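Local atomic coordinates of probable polysaccharide deacetylase pdaA (Bacillus subtilis, PDB entry 1NY1), a protein that catalyses removal of acetyl groups from N-acetylmuramic acid in peptidoglycan, a step towards the muramic delta-lactam of spore cortex, and is required for germination. Residues N26-K31 with Y149-T154; K60-L65 with P85-R90; D114-E119 with K155-Q160; D184-Q189 with D210-D215. All coordinates share one frame; numbering follows the deposited sequence.

Contact 1. Residues N26-K31 with Y149-T154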
loop_
_atom_site.group_PDB
_atom_site.type_symbol
_atom_site.label_atom_id
_atom_site.label_comp_id
_atom_site.label_asym_id
_atom_site.label_seq_id
_atom_site.Cartn_x
_atom_site.Cartn_y
_atom_site.Cartn_z
ATOM N N ASN A 26 11.959 5.095 13.215
ATOM C CA ASN A 26 10.971 4.419 14.042
ATOM C C ASN A 26 10.320 5.403 15.002
ATOM O O ASN A 26 9.109 5.361 15.212
ATOM C CB ASN A 26 11.603 3.268 14.823
ATOM C CG ASN A 26 11.983 2.106 13.934
ATOM O OD1 ASN A 26 11.374 1.885 12.885
ATOM N ND2 ASN A 26 12.982 1.343 14.355
ATOM N N SER A 27 11.118 6.297 15.577
ATOM C CA SER A 27 10.592 7.283 16.518
ATOM C C SER A 27 9.660 8.277 15.832
ATOM O O SER A 27 8.600 8.609 16.362
ATOM C CB SER A 27 11.738 8.043 17.193
ATOM O OG SER A 27 12.479 7.192 18.051
ATOM N N LEU A 28 10.055 8.740 14.651
ATOM C CA LEU A 28 9.258 9.705 13.908
ATOM C C LEU A 28 7.883 9.164 13.543
ATOM O O LEU A 28 6.863 9.784 13.842
ATOM C CB LEU A 28 9.978 10.122 12.626
ATOM C CG LEU A 28 10.020 11.621 12.321
ATOM C CD1 LEU A 28 10.276 11.814 10.836
ATOM C CD2 LEU A 28 8.704 12.289 12.718
ATOM N N ILE A 29 7.858 8.009 12.891
ATOM C CA ILE A 29 6.594 7.414 12.476
ATOM C C ILE A 29 5.675 7.101 13.654
ATOM O O ILE A 29 4.471 7.342 13.586
ATOM C CB ILE A 29 6.823 6.121 11.666
ATOM C CG1 ILE A 29 7.587 5.105 12.509
ATOM C CG2 ILE A 29 7.584 6.442 10.391
ATOM C CD1 ILE A 29 7.630 3.726 11.896
ATOM N N GLU A 30 6.241 6.567 14.732
ATOM C CA GLU A 30 5.448 6.232 15.909
ATOM C C GLU A 30 4.866 7.471 16.576
ATOM O O GLU A 30 3.787 7.418 17.168
ATOM C CB GLU A 30 6.294 5.443 16.914
ATOM C CG GLU A 30 6.641 4.036 16.442
ATOM C CD GLU A 30 5.406 3.188 16.178
ATOM O OE1 GLU A 30 4.633 2.950 17.135
ATOM O OE2 GLU A 30 5.206 2.763 15.016
ATOM N N LYS A 31 5.577 8.588 16.483
ATOM C CA LYS A 31 5.092 9.829 17.075
ATOM C C LYS A 31 3.817 10.259 16.359
ATOM O O LYS A 31 3.017 11.026 16.896
ATOM C CB LYS A 31 6.140 10.937 16.942
ATOM C CG LYS A 31 5.705 12.257 17.569
ATOM C CD LYS A 31 6.609 13.415 17.176
ATOM C CE LYS A 31 8.054 13.186 17.587
ATOM N NZ LYS A 31 8.885 14.391 17.278
ATOM N N TYR A 149 6.273 17.430 9.026
ATOM C CA TYR A 149 5.185 18.347 8.697
ATOM C C TYR A 149 4.044 17.617 7.986
ATOM O O TYR A 149 2.872 17.833 8.296
ATOM C CB TYR A 149 5.700 19.477 7.801
ATOM C CG TYR A 149 4.624 20.166 6.983
ATOM C CD1 TYR A 149 3.687 21.007 7.583
ATOM C CD2 TYR A 149 4.531 19.956 5.610
ATOM C CE1 TYR A 149 2.683 21.621 6.828
ATOM C CE2 TYR A 149 3.535 20.561 4.850
ATOM C CZ TYR A 149 2.616 21.391 5.463
ATOM O OH TYR A 149 1.633 21.986 4.707
ATOM N N VAL A 150 4.395 16.766 7.025
ATOM C CA VAL A 150 3.402 16.007 6.270
ATOM C C VAL A 150 2.688 15.003 7.169
ATOM O O VAL A 150 1.475 14.813 7.058
ATOM C CB VAL A 150 4.053 15.236 5.097
ATOM C CG1 VAL A 150 3.013 14.359 4.406
ATOM C CG2 VAL A 150 4.654 16.219 4.100
ATOM N N LEU A 151 3.445 14.355 8.051
ATOM C CA LEU A 151 2.871 13.375 8.966
ATOM C C LEU A 151 1.947 14.050 9.972
ATOM O O LEU A 151 0.874 13.537 10.285
ATOM C CB LEU A 151 3.975 12.622 9.713
ATOM C CG LEU A 151 4.786 11.603 8.916
ATOM C CD1 LEU A 151 5.828 10.962 9.819
ATOM C CD2 LEU A 151 3.850 10.541 8.343
ATOM N N LYS A 152 2.372 15.207 10.472
ATOM C CA LYS A 152 1.587 15.951 11.443
ATOM C C LYS A 152 0.277 16.436 10.831
ATOM O O LYS A 152 -0.793 16.277 11.419
ATOM C CB LYS A 152 2.395 17.146 11.953
ATOM C CG LYS A 152 1.711 17.932 13.052
ATOM C CD LYS A 152 2.439 19.240 13.321
ATOM C CE LYS A 152 1.734 20.049 14.399
ATOM N NZ LYS A 152 1.762 19.347 15.714
ATOM N N GLU A 153 0.363 17.026 9.644
ATOM C CA GLU A 153 -0.818 17.538 8.962
ATOM C C GLU A 153 -1.807 16.467 8.532
ATOM O O GLU A 153 -3.014 16.622 8.725
ATOM C CB GLU A 153 -0.411 18.362 7.739
ATOM C CG GLU A 153 -0.399 19.845 8.007
ATOM C CD GLU A 153 -1.739 20.325 8.529
ATOM O OE1 GLU A 153 -2.745 20.205 7.797
ATOM O OE2 GLU A 153 -1.788 20.811 9.676
ATOM N N THR A 154 -1.303 15.389 7.937
ATOM C CA THR A 154 -2.177 14.318 7.483
ATOM C C THR A 154 -2.867 13.652 8.672
ATOM O O THR A 154 -4.040 13.294 8.585
ATOM C CB THR A 154 -1.396 13.272 6.642
ATOM O OG1 THR A 154 -0.280 12.767 7.389
ATOM C CG2 THR A 154 -0.892 13.911 5.350
#
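In the helical turn that sets Leu151 against Leu28 and Ile29, the carbonyl oxygen Val150 O is gripped by two donors of one residue. Thr154 OG1 gives the shorter bond, 2.7 Å to Val150 O, and Thr154 N adds the ordinary helical one. A first torsion of 55° lets the hydroxyl of Thr154 fold back onto the preceding turn, so this buried side chain satisfies its own polar end within the helix. The contact itself is wholly apolar and small, burying 88 Å². Leu151 reaches out with its CD1 branch, which its extended second torsion carries farthest from the helix. That methyl meets Leu28 CD2 at 4.3 Å. It also stands over the backbone of the other helix, 4.5 Å from Ile29 CA, while the Ile29 side chain starts away from the leucine and packs on Tyr36. Beyond this leucine pair, Lys31 NZ forms a salt bridge with Glu148, a polar tie near the same interface, and Leu151 also touches Thr161 of strand 160-161. Light leucine-to-backbone packing of this kind joins helix 23-31 to helix 148-156 on the periphery of the alpha/beta fold of the polysaccharide deacetylase family.

Contact 2. Residues K60-L65 with P85-R90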
loop_
_atom_site.group_PDB
_atom_site.type_symbol
_atom_site.label_atom_id
_atom_site.label_comp_id
_atom_site.label_asym_id
_atom_site.label_seq_id
_atom_site.Cartn_x
_atom_site.Cartn_y
_atom_site.Cartn_z
ATOM N N LYS A 60 -7.205 -9.124 -13.403
ATOM C CA LYS A 60 -6.673 -10.434 -13.035
ATOM C C LYS A 60 -6.199 -10.447 -11.584
ATOM O O LYS A 60 -6.379 -11.443 -10.878
ATOM C CB LYS A 60 -5.533 -10.855 -13.973
ATOM C CG LYS A 60 -6.005 -11.323 -15.358
ATOM C CD LYS A 60 -4.891 -12.016 -16.154
ATOM C CE LYS A 60 -3.747 -11.057 -16.488
ATOM N NZ LYS A 60 -2.580 -11.746 -17.129
ATOM N N VAL A 61 -5.599 -9.348 -11.133
ATOM C CA VAL A 61 -5.140 -9.266 -9.750
ATOM C C VAL A 61 -6.332 -9.413 -8.809
ATOM O O VAL A 61 -6.255 -10.109 -7.796
ATOM C CB VAL A 61 -4.439 -7.924 -9.467
ATOM C CG1 VAL A 61 -4.280 -7.724 -7.961
ATOM C CG2 VAL A 61 -3.073 -7.901 -10.143
ATOM N N LEU A 62 -7.433 -8.751 -9.146
ATOM C CA LEU A 62 -8.634 -8.838 -8.327
ATOM C C LEU A 62 -9.182 -10.270 -8.334
ATOM O O LEU A 62 -9.660 -10.748 -7.310
ATOM C CB LEU A 62 -9.687 -7.842 -8.831
ATOM C CG LEU A 62 -9.392 -6.370 -8.494
ATOM C CD1 LEU A 62 -10.360 -5.452 -9.231
ATOM C CD2 LEU A 62 -9.505 -6.155 -6.984
ATOM N N ASP A 63 -9.098 -10.953 -9.474
ATOM C CA ASP A 63 -9.582 -12.331 -9.568
ATOM C C ASP A 63 -8.748 -13.244 -8.673
ATOM O O ASP A 63 -9.280 -14.128 -7.997
ATOM C CB ASP A 63 -9.517 -12.856 -11.010
ATOM C CG ASP A 63 -10.470 -12.131 -11.952
ATOM O OD1 ASP A 63 -11.478 -11.563 -11.480
ATOM O OD2 ASP A 63 -10.214 -12.146 -13.174
ATOM N N VAL A 64 -7.436 -13.029 -8.677
ATOM C CA VAL A 64 -6.520 -13.822 -7.863
ATOM C C VAL A 64 -6.801 -13.623 -6.373
ATOM O O VAL A 64 -6.828 -14.585 -5.604
ATOM C CB VAL A 64 -5.049 -13.446 -8.182
ATOM C CG1 VAL A 64 -4.101 -14.078 -7.167
ATOM C CG2 VAL A 64 -4.699 -13.907 -9.594
ATOM N N LEU A 65 -7.023 -12.376 -5.964
ATOM C CA LEU A 65 -7.308 -12.094 -4.564
ATOM C C LEU A 65 -8.632 -12.722 -4.132
ATOM O O LEU A 65 -8.769 -13.176 -2.998
ATOM C CB LEU A 65 -7.331 -10.582 -4.319
ATOM C CG LEU A 65 -5.964 -9.891 -4.444
ATOM C CD1 LEU A 65 -6.137 -8.385 -4.342
ATOM C CD2 LEU A 65 -5.022 -10.391 -3.347
ATOM N N PRO A 85 -13.156 3.823 -13.191
ATOM C CA PRO A 85 -14.311 3.753 -12.283
ATOM C C PRO A 85 -14.800 2.329 -11.995
ATOM O O PRO A 85 -15.097 1.988 -10.849
ATOM C CB PRO A 85 -15.379 4.571 -13.011
ATOM C CG PRO A 85 -14.578 5.516 -13.858
ATOM C CD PRO A 85 -13.458 4.661 -14.362
ATOM N N GLN A 86 -14.887 1.505 -13.034
ATOM C CA GLN A 86 -15.357 0.136 -12.871
ATOM C C GLN A 86 -14.455 -0.683 -11.949
ATOM O O GLN A 86 -14.946 -1.492 -11.159
ATOM C CB GLN A 86 -15.484 -0.550 -14.235
ATOM C CG GLN A 86 -16.396 0.196 -15.200
ATOM C CD GLN A 86 -16.733 -0.610 -16.441
ATOM O OE1 GLN A 86 -15.844 -1.078 -17.158
ATOM N NE2 GLN A 86 -18.027 -0.772 -16.705
ATOM N N LEU A 87 -13.144 -0.477 -12.043
ATOM C CA LEU A 87 -12.215 -1.205 -11.185
ATOM C C LEU A 87 -12.382 -0.770 -9.733
ATOM O O LEU A 87 -12.347 -1.594 -8.821
ATOM C CB LEU A 87 -10.770 -0.977 -11.632
ATOM C CG LEU A 87 -10.346 -1.707 -12.909
ATOM C CD1 LEU A 87 -8.936 -1.288 -13.291
ATOM C CD2 LEU A 87 -10.412 -3.211 -12.691
ATOM N N ILE A 88 -12.561 0.530 -9.522
ATOM C CA ILE A 88 -12.746 1.056 -8.176
ATOM C C ILE A 88 -13.984 0.409 -7.573
ATOM O O ILE A 88 -14.004 0.053 -6.395
ATOM C CB ILE A 88 -12.961 2.586 -8.193
ATOM C CG1 ILE A 88 -11.661 3.296 -8.590
ATOM C CG2 ILE A 88 -13.480 3.052 -6.837
ATOM C CD1 ILE A 88 -10.494 3.055 -7.631
ATOM N N LYS A 89 -15.015 0.264 -8.396
ATOM C CA LYS A 89 -16.267 -0.338 -7.954
ATOM C C LYS A 89 -16.025 -1.801 -7.569
ATOM O O LYS A 89 -16.577 -2.289 -6.580
ATOM C CB LYS A 89 -17.313 -0.246 -9.072
ATOM C CG LYS A 89 -18.750 -0.465 -8.610
ATOM C CD LYS A 89 -19.517 0.854 -8.497
ATOM C CE LYS A 89 -19.764 1.481 -9.870
ATOM N NZ LYS A 89 -20.553 2.749 -9.784
ATOM N N ARG A 90 -15.199 -2.500 -8.346
ATOM C CA ARG A 90 -14.896 -3.897 -8.045
ATOM C C ARG A 90 -14.176 -4.018 -6.711
ATOM O O ARG A 90 -14.491 -4.886 -5.899
ATOM C CB ARG A 90 -14.008 -4.532 -9.117
ATOM C CG ARG A 90 -14.730 -5.051 -10.340
ATOM C CD ARG A 90 -13.845 -6.048 -11.075
ATOM N NE ARG A 90 -13.605 -7.259 -10.290
ATOM C CZ ARG A 90 -12.801 -8.248 -10.669
ATOM N NH1 ARG A 90 -12.153 -8.173 -11.824
ATOM N NH2 ARG A 90 -12.642 -9.318 -9.899
#
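The guanidinium of Arg90 meets helix 58-67 in two ways, carrying Leu62 CB over one face and Asp63 OD1 at its edge. Leu62 CB stands 3.4 Å above the guanidinium plane, towards the rim, where its nearest atom is Arg90 NH2. At the edge, Arg90 NH2 donates to Asp63 OD1 over 3.0 Å with an N-H...O angle of 152°, a hydrogen bond within a salt bridge. The oxygen is approached on its anti side, from out of the carboxylate plane, and the carboxylate and guanidinium planes are turned 34° apart. The aliphatic part of the arginine slides past Leu62 in the opposite direction, bringing Leu62 CD1 to 3.8 Å from Arg90 CB. The same methyl touches Leu87 CD2 at 4.1 Å. Arg90 NE forms a second salt bridge, with Glu94, and the cation is shared by two acids. Were this arginine an alanine, Asp63 would probably lose its charged mate and Leu62 be uncovered, its other partner across the two segments being Leu87. The short axes run 9° apart, and Leu62 on Phe74 and Ile88 on Val76 rest on strand 73-76: helices of successive beta-alpha-beta crossovers in the barrel-like NodB homology fold.

Contact 3. Residues D114-E119 with K155-Q160; sequences DQIQDE and KRLGYQ
Leu157 drives its CD1 methyl end-on into the flank of helix 113-131, where Ile116 and Gln117 receive it. The two apolar side chains meet at a slant, with Ile116 CG2 4.1 Å from Leu157 CD1. On the isoleucine it is this branch, anti to the backbone N, that faces the leucine, whereas the CG1 arm carries CD1 towards Tyr149. The leucine in turn has CG anti to its carbonyl carbon (chi1 -64°) and an extended second torsion, which together carry CD1 to the other helix. There it also lies against the main chain, 3.9 Å from Gln117 CA. Gln117 CB follows at 4.3 Å from the same methyl, while the rest of that glutamine runs out along the exposed side.

Leu157 follows the last turn of helix 148-156, which closes in a Schellman motif: Gly158 takes a positive phi of 86°, Gly158 N bonds to Lys155 O over 2.9 Å, and Tyr159 N probably bonds to Thr154 O. A side chain at Gly158 would run into the carbonyl oxygen of Leu157, a strain that glycine avoids. The chain then turns towards strand 160-161, and the ring of Tyr159 comes round beside the leucine: Leu157 CB lies at its edge, in the ring plane, 3.8 Å from Tyr159 CD2. Tyr159 OH bonds to Asn124 OD1, farther along helix 113-131. Within that helix Glu119 OE2 is hydrogen-bonded to ND1 of His104, the residue before metal-binding His105.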
loop_
_atom_site.group_PDB
_atom_site.type_symbol
_atom_site.label_atom_id
_atom_site.label_comp_id
_atom_site.label_asym_id
_atom_site.label_seq_id
_atom_site.Cartn_x
_atom_site.Cartn_y
_atom_site.Cartn_z
ATOM N N ASP A 114 -3.856 23.621 3.297
ATOM C CA ASP A 114 -5.075 23.675 2.492
ATOM C C ASP A 114 -4.950 22.809 1.245
ATOM O O ASP A 114 -5.886 22.097 0.875
ATOM C CB ASP A 114 -5.400 25.116 2.080
ATOM C CG ASP A 114 -5.713 26.003 3.266
ATOM O OD1 ASP A 114 -6.188 25.473 4.296
ATOM O OD2 ASP A 114 -5.503 27.236 3.168
ATOM N N GLN A 115 -3.793 22.873 0.596
ATOM C CA GLN A 115 -3.557 22.087 -0.610
ATOM C C GLN A 115 -3.580 20.593 -0.313
ATOM O O GLN A 115 -4.139 19.806 -1.079
ATOM C CB GLN A 115 -2.220 22.482 -1.233
ATOM C CG GLN A 115 -2.285 23.798 -1.982
ATOM C CD GLN A 115 -0.930 24.278 -2.441
ATOM O OE1 GLN A 115 -0.826 25.039 -3.401
ATOM N NE2 GLN A 115 0.119 23.852 -1.747
ATOM N N ILE A 116 -2.968 20.211 0.802
ATOM C CA ILE A 116 -2.930 18.814 1.211
ATOM C C ILE A 116 -4.353 18.311 1.454
ATOM O O ILE A 116 -4.719 17.218 1.021
ATOM C CB ILE A 116 -2.096 18.633 2.504
ATOM C CG1 ILE A 116 -0.626 18.945 2.216
ATOM C CG2 ILE A 116 -2.257 17.208 3.041
ATOM C CD1 ILE A 116 0.292 18.776 3.409
ATOM N N GLN A 117 -5.156 19.116 2.143
ATOM C CA GLN A 117 -6.536 18.734 2.429
ATOM C C GLN A 117 -7.306 18.456 1.141
ATOM O O GLN A 117 -8.065 17.489 1.058
ATOM C CB GLN A 117 -7.250 19.834 3.221
ATOM C CG GLN A 117 -8.716 19.525 3.510
ATOM C CD GLN A 117 -9.417 20.651 4.247
ATOM O OE1 GLN A 117 -9.446 21.792 3.779
ATOM N NE2 GLN A 117 -9.993 20.336 5.401
ATOM N N ASP A 118 -7.109 19.313 0.142
ATOM C CA ASP A 118 -7.784 19.167 -1.143
ATOM C C ASP A 118 -7.266 17.957 -1.917
ATOM O O ASP A 118 -8.041 17.221 -2.528
ATOM C CB ASP A 118 -7.581 20.422 -1.993
ATOM C CG ASP A 118 -8.297 20.339 -3.323
ATOM O OD1 ASP A 118 -9.547 20.395 -3.333
ATOM O OD2 ASP A 118 -7.618 20.202 -4.364
ATOM N N GLU A 119 -5.950 17.771 -1.898
ATOM C CA GLU A 119 -5.324 16.655 -2.596
ATOM C C GLU A 119 -5.872 15.322 -2.107
ATOM O O GLU A 119 -6.042 14.390 -2.892
ATOM C CB GLU A 119 -3.807 16.672 -2.384
ATOM C CG GLU A 119 -3.017 17.559 -3.341
ATOM C CD GLU A 119 -3.118 17.105 -4.785
ATOM O OE1 GLU A 119 -3.136 15.881 -5.035
ATOM O OE2 GLU A 119 -3.166 17.973 -5.681
ATOM N N LYS A 155 -2.147 13.511 9.780
ATOM C CA LYS A 155 -2.705 12.916 10.990
ATOM C C LYS A 155 -3.791 13.836 11.536
ATOM O O LYS A 155 -4.807 13.376 12.061
ATOM C CB LYS A 155 -1.615 12.723 12.051
ATOM C CG LYS A 155 -2.135 12.204 13.383
ATOM C CD LYS A 155 -1.047 12.159 14.448
ATOM C CE LYS A 155 -1.625 11.708 15.785
ATOM N NZ LYS A 155 -0.621 11.683 16.880
ATOM N N ARG A 156 -3.575 15.142 11.413
ATOM C CA ARG A 156 -4.554 16.107 11.896
ATOM C C ARG A 156 -5.831 15.955 11.080
ATOM O O ARG A 156 -6.929 16.192 11.581
ATOM C CB ARG A 156 -4.022 17.535 11.756
ATOM C CG ARG A 156 -4.892 18.576 12.450
ATOM C CD ARG A 156 -4.311 19.978 12.326
ATOM N NE ARG A 156 -4.998 20.796 11.327
ATOM C CZ ARG A 156 -5.039 20.533 10.024
ATOM N NH1 ARG A 156 -4.434 19.461 9.532
ATOM N NH2 ARG A 156 -5.677 21.356 9.204
ATOM N N LEU A 157 -5.671 15.547 9.823
ATOM C CA LEU A 157 -6.793 15.343 8.917
ATOM C C LEU A 157 -7.437 13.971 9.110
ATOM O O LEU A 157 -8.348 13.596 8.368
ATOM C CB LEU A 157 -6.329 15.492 7.467
ATOM C CG LEU A 157 -5.829 16.884 7.071
ATOM C CD1 LEU A 157 -5.360 16.868 5.629
ATOM C CD2 LEU A 157 -6.947 17.894 7.256
ATOM N N GLY A 158 -6.950 13.228 10.098
ATOM C CA GLY A 158 -7.493 11.914 10.390
ATOM C C GLY A 158 -6.909 10.775 9.580
ATOM O O GLY A 158 -7.446 9.666 9.585
ATOM N N TYR A 159 -5.804 11.033 8.891
ATOM C CA TYR A 159 -5.175 10.005 8.074
ATOM C C TYR A 159 -4.106 9.193 8.775
ATOM O O TYR A 159 -3.295 9.711 9.546
ATOM C CB TYR A 159 -4.576 10.623 6.808
ATOM C CG TYR A 159 -5.590 10.886 5.729
ATOM C CD1 TYR A 159 -5.982 9.867 4.855
ATOM C CD2 TYR A 159 -6.184 12.141 5.591
ATOM C CE1 TYR A 159 -6.937 10.093 3.871
ATOM C CE2 TYR A 159 -7.146 12.374 4.609
ATOM C CZ TYR A 159 -7.518 11.351 3.755
ATOM O OH TYR A 159 -8.472 11.573 2.786
ATOM N N GLN A 160 -4.130 7.901 8.491
ATOM C CA GLN A 160 -3.166 6.966 9.029
ATOM C C GLN A 160 -2.205 6.747 7.865
ATOM O O GLN A 160 -2.626 6.314 6.794
ATOM C CB GLN A 160 -3.859 5.652 9.377
ATOM C CG GLN A 160 -3.016 4.724 10.201
ATOM C CD GLN A 160 -2.937 5.164 11.643
ATOM O OE1 GLN A 160 -2.034 4.767 12.371
ATOM N NE2 GLN A 160 -3.895 5.982 12.069
#

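Contact 4. Residues D184-Q189 with D210-D215; sequences DHMIKQ and DDAITD
Met186 lies against Ala212 where helix 179-188 and helix 205-219 run side by side, crossing at -24°, as two successive helices of the alpha/beta barrel-like fold; each leads on to a strand, 194-198 or 222-224, that pairs with strand 44-51. Met186 is selenomethionine, with selenium in place of the natural sulfur. Its CB begins the contact, 4.0 Å from Ala212 CB. CG lies anti to the carbonyl carbon (chi1 -69°), and the chain then runs out extended to the selenium, Met186 SE, at 3.9 Å from Ala212 CB. A bend at the third torsion (-90°) curls the end round that methyl, leaving Met186 CE still 4.0 Å from Ala212 CB, so the long side chain is wrapped about the small one. Ala208, Leu209 and Phe168 also touch Met186. Its side chain lies about 7 Å from that of Asp170, which by similarity raises the pKa of the active-site histidine.

Ile187, one residue on, uses only its tip. Ile187 CD1 rests 4.1 Å from Ala212 O and 4.2 Å from Asp215 CB, while the carboxylate of Asp215 engages Tyr183 OH through OD2. On the side of helix 205-219 turned from this packing, Thr214 OG1 bonds to Asp210 O over 2.9 Å, and Thr214 N reaches the same oxygen from the opposite face of its carbonyl plane.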
loop_
_atom_site.group_PDB
_atom_site.type_symbol
_atom_site.label_atom_id
_atom_site.label_comp_id
_atom_site.label_asym_id
_atom_site.label_seq_id
_atom_site.Cartn_x
_atom_site.Cartn_y
_atom_site.Cartn_z
ATOM N N ASP A 184 9.930 -14.618 -7.090
ATOM C CA ASP A 184 11.113 -14.829 -6.263
ATOM C C ASP A 184 11.284 -13.767 -5.187
ATOM O O ASP A 184 11.709 -14.074 -4.071
ATOM C CB ASP A 184 12.374 -14.904 -7.126
ATOM C CG ASP A 184 12.492 -16.222 -7.866
ATOM O OD1 ASP A 184 11.798 -17.186 -7.468
ATOM O OD2 ASP A 184 13.288 -16.303 -8.831
ATOM N N HIS A 185 10.965 -12.516 -5.511
ATOM C CA HIS A 185 11.081 -11.450 -4.524
ATOM C C HIS A 185 10.055 -11.562 -3.406
ATOM O O HIS A 185 10.380 -11.341 -2.246
ATOM C CB HIS A 185 10.968 -10.074 -5.193
ATOM C CG HIS A 185 12.291 -9.486 -5.569
ATOM N ND1 HIS A 185 12.638 -9.202 -6.872
ATOM C CD2 HIS A 185 13.363 -9.153 -4.813
ATOM C CE1 HIS A 185 13.868 -8.721 -6.900
ATOM N NE2 HIS A 185 14.329 -8.681 -5.664
HETATM N N MSE A 186 8.820 -11.907 -3.754
HETATM C CA MSE A 186 7.771 -12.030 -2.753
HETATM C C MSE A 186 8.014 -13.186 -1.797
HETATM O O MSE A 186 7.614 -13.129 -0.636
HETATM C CB MSE A 186 6.417 -12.182 -3.430
HETATM C CG MSE A 186 5.965 -10.913 -4.131
HETATM SE SE MSE A 186 4.156 -11.006 -4.778
HETATM C CE MSE A 186 4.466 -11.713 -6.538
ATOM N N ILE A 187 8.690 -14.220 -2.281
ATOM C CA ILE A 187 8.997 -15.374 -1.454
ATOM C C ILE A 187 10.231 -15.093 -0.598
ATOM O O ILE A 187 10.222 -15.316 0.613
ATOM C CB ILE A 187 9.256 -16.625 -2.324
ATOM C CG1 ILE A 187 7.985 -16.999 -3.100
ATOM C CG2 ILE A 187 9.759 -17.775 -1.449
ATOM C CD1 ILE A 187 6.781 -17.361 -2.235
ATOM N N LYS A 188 11.286 -14.584 -1.227
ATOM C CA LYS A 188 12.529 -14.303 -0.517
ATOM C C LYS A 188 12.423 -13.211 0.541
ATOM O O LYS A 188 13.006 -13.335 1.618
ATOM C CB LYS A 188 13.636 -13.948 -1.515
ATOM C CG LYS A 188 15.001 -13.688 -0.873
ATOM C CD LYS A 188 16.148 -13.949 -1.848
ATOM C CE LYS A 188 16.057 -13.066 -3.082
ATOM N NZ LYS A 188 17.006 -13.486 -4.155
ATOM N N GLN A 189 11.678 -12.147 0.252
ATOM C CA GLN A 189 11.551 -11.054 1.212
ATOM C C GLN A 189 10.483 -11.259 2.275
ATOM O O GLN A 189 10.356 -10.448 3.185
ATOM C CB GLN A 189 11.295 -9.732 0.475
ATOM C CG GLN A 189 12.476 -9.300 -0.383
ATOM C CD GLN A 189 12.309 -7.916 -0.978
ATOM O OE1 GLN A 189 11.995 -6.959 -0.271
ATOM N NE2 GLN A 189 12.546 -7.797 -2.278
ATOM N N ASP A 210 -0.462 -14.895 -7.673
ATOM C CA ASP A 210 -1.231 -16.122 -7.494
ATOM C C ASP A 210 -0.308 -17.205 -6.905
ATOM O O ASP A 210 -0.642 -17.840 -5.902
ATOM C CB ASP A 210 -1.801 -16.560 -8.850
ATOM C CG ASP A 210 -2.813 -17.688 -8.742
ATOM O OD1 ASP A 210 -3.113 -18.162 -7.618
ATOM O OD2 ASP A 210 -3.318 -18.098 -9.807
ATOM N N ASP A 211 0.858 -17.399 -7.520
ATOM C CA ASP A 211 1.823 -18.399 -7.055
ATOM C C ASP A 211 2.381 -18.069 -5.677
ATOM O O ASP A 211 2.562 -18.953 -4.837
ATOM C CB ASP A 211 2.995 -18.525 -8.036
ATOM C CG ASP A 211 2.581 -19.092 -9.384
ATOM O OD1 ASP A 211 1.402 -19.474 -9.543
ATOM O OD2 ASP A 211 3.442 -19.158 -10.284
ATOM N N ALA A 212 2.666 -16.792 -5.452
ATOM C CA ALA A 212 3.216 -16.344 -4.179
ATOM C C ALA A 212 2.255 -16.607 -3.028
ATOM O O ALA A 212 2.659 -17.108 -1.983
ATOM C CB ALA A 212 3.558 -14.856 -4.251
ATOM N N ILE A 213 0.983 -16.266 -3.210
ATOM C CA ILE A 213 0.010 -16.497 -2.147
ATOM C C ILE A 213 -0.119 -17.997 -1.902
ATOM O O ILE A 213 -0.087 -18.454 -0.759
ATOM C CB ILE A 213 -1.376 -15.922 -2.503
ATOM C CG1 ILE A 213 -1.296 -14.396 -2.567
ATOM C CG2 ILE A 213 -2.399 -16.334 -1.440
ATOM C CD1 ILE A 213 -2.556 -13.750 -3.086
ATOM N N THR A 214 -0.262 -18.764 -2.978
ATOM C CA THR A 214 -0.387 -20.206 -2.841
ATOM C C THR A 214 0.773 -20.769 -2.019
ATOM O O THR A 214 0.554 -21.424 -1.000
ATOM C CB THR A 214 -0.420 -20.903 -4.217
ATOM O OG1 THR A 214 -1.522 -20.400 -4.980
ATOM C CG2 THR A 214 -0.586 -22.410 -4.047
ATOM N N ASP A 215 2.005 -20.498 -2.439
ATOM C CA ASP A 215 3.172 -21.015 -1.726
ATOM C C ASP A 215 3.388 -20.432 -0.331
ATOM O O ASP A 215 3.863 -21.134 0.568
ATOM C CB ASP A 215 4.437 -20.833 -2.566
ATOM C CG ASP A 215 4.424 -21.687 -3.818
ATOM O OD1 ASP A 215 4.089 -22.893 -3.718
ATOM O OD2 ASP A 215 4.754 -21.161 -4.903
#

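How the contacts relate
Contacts 1 and 3 share helix 148-156, the first using its body and the second its end; they are tied by the probable backbone bond from Tyr159 N to Thr154 O. Contacts 2 and 4 also touch, through Val64 CG1 on Asp210 CA and Leu65 on Ile213, and so join neighbouring helices round the barrel. Contact 1 lies across the chain's centre from both contact 2 and contact 4, its centre about 32 Å from that of contact 2. It is mostly buried and purely apolar, while the other three are only partly buried. Contacts 3 and 4 stay apolar across the interface, and only contact 2 adds a salt bridge, made by partly exposed Arg90 and exposed Asp63.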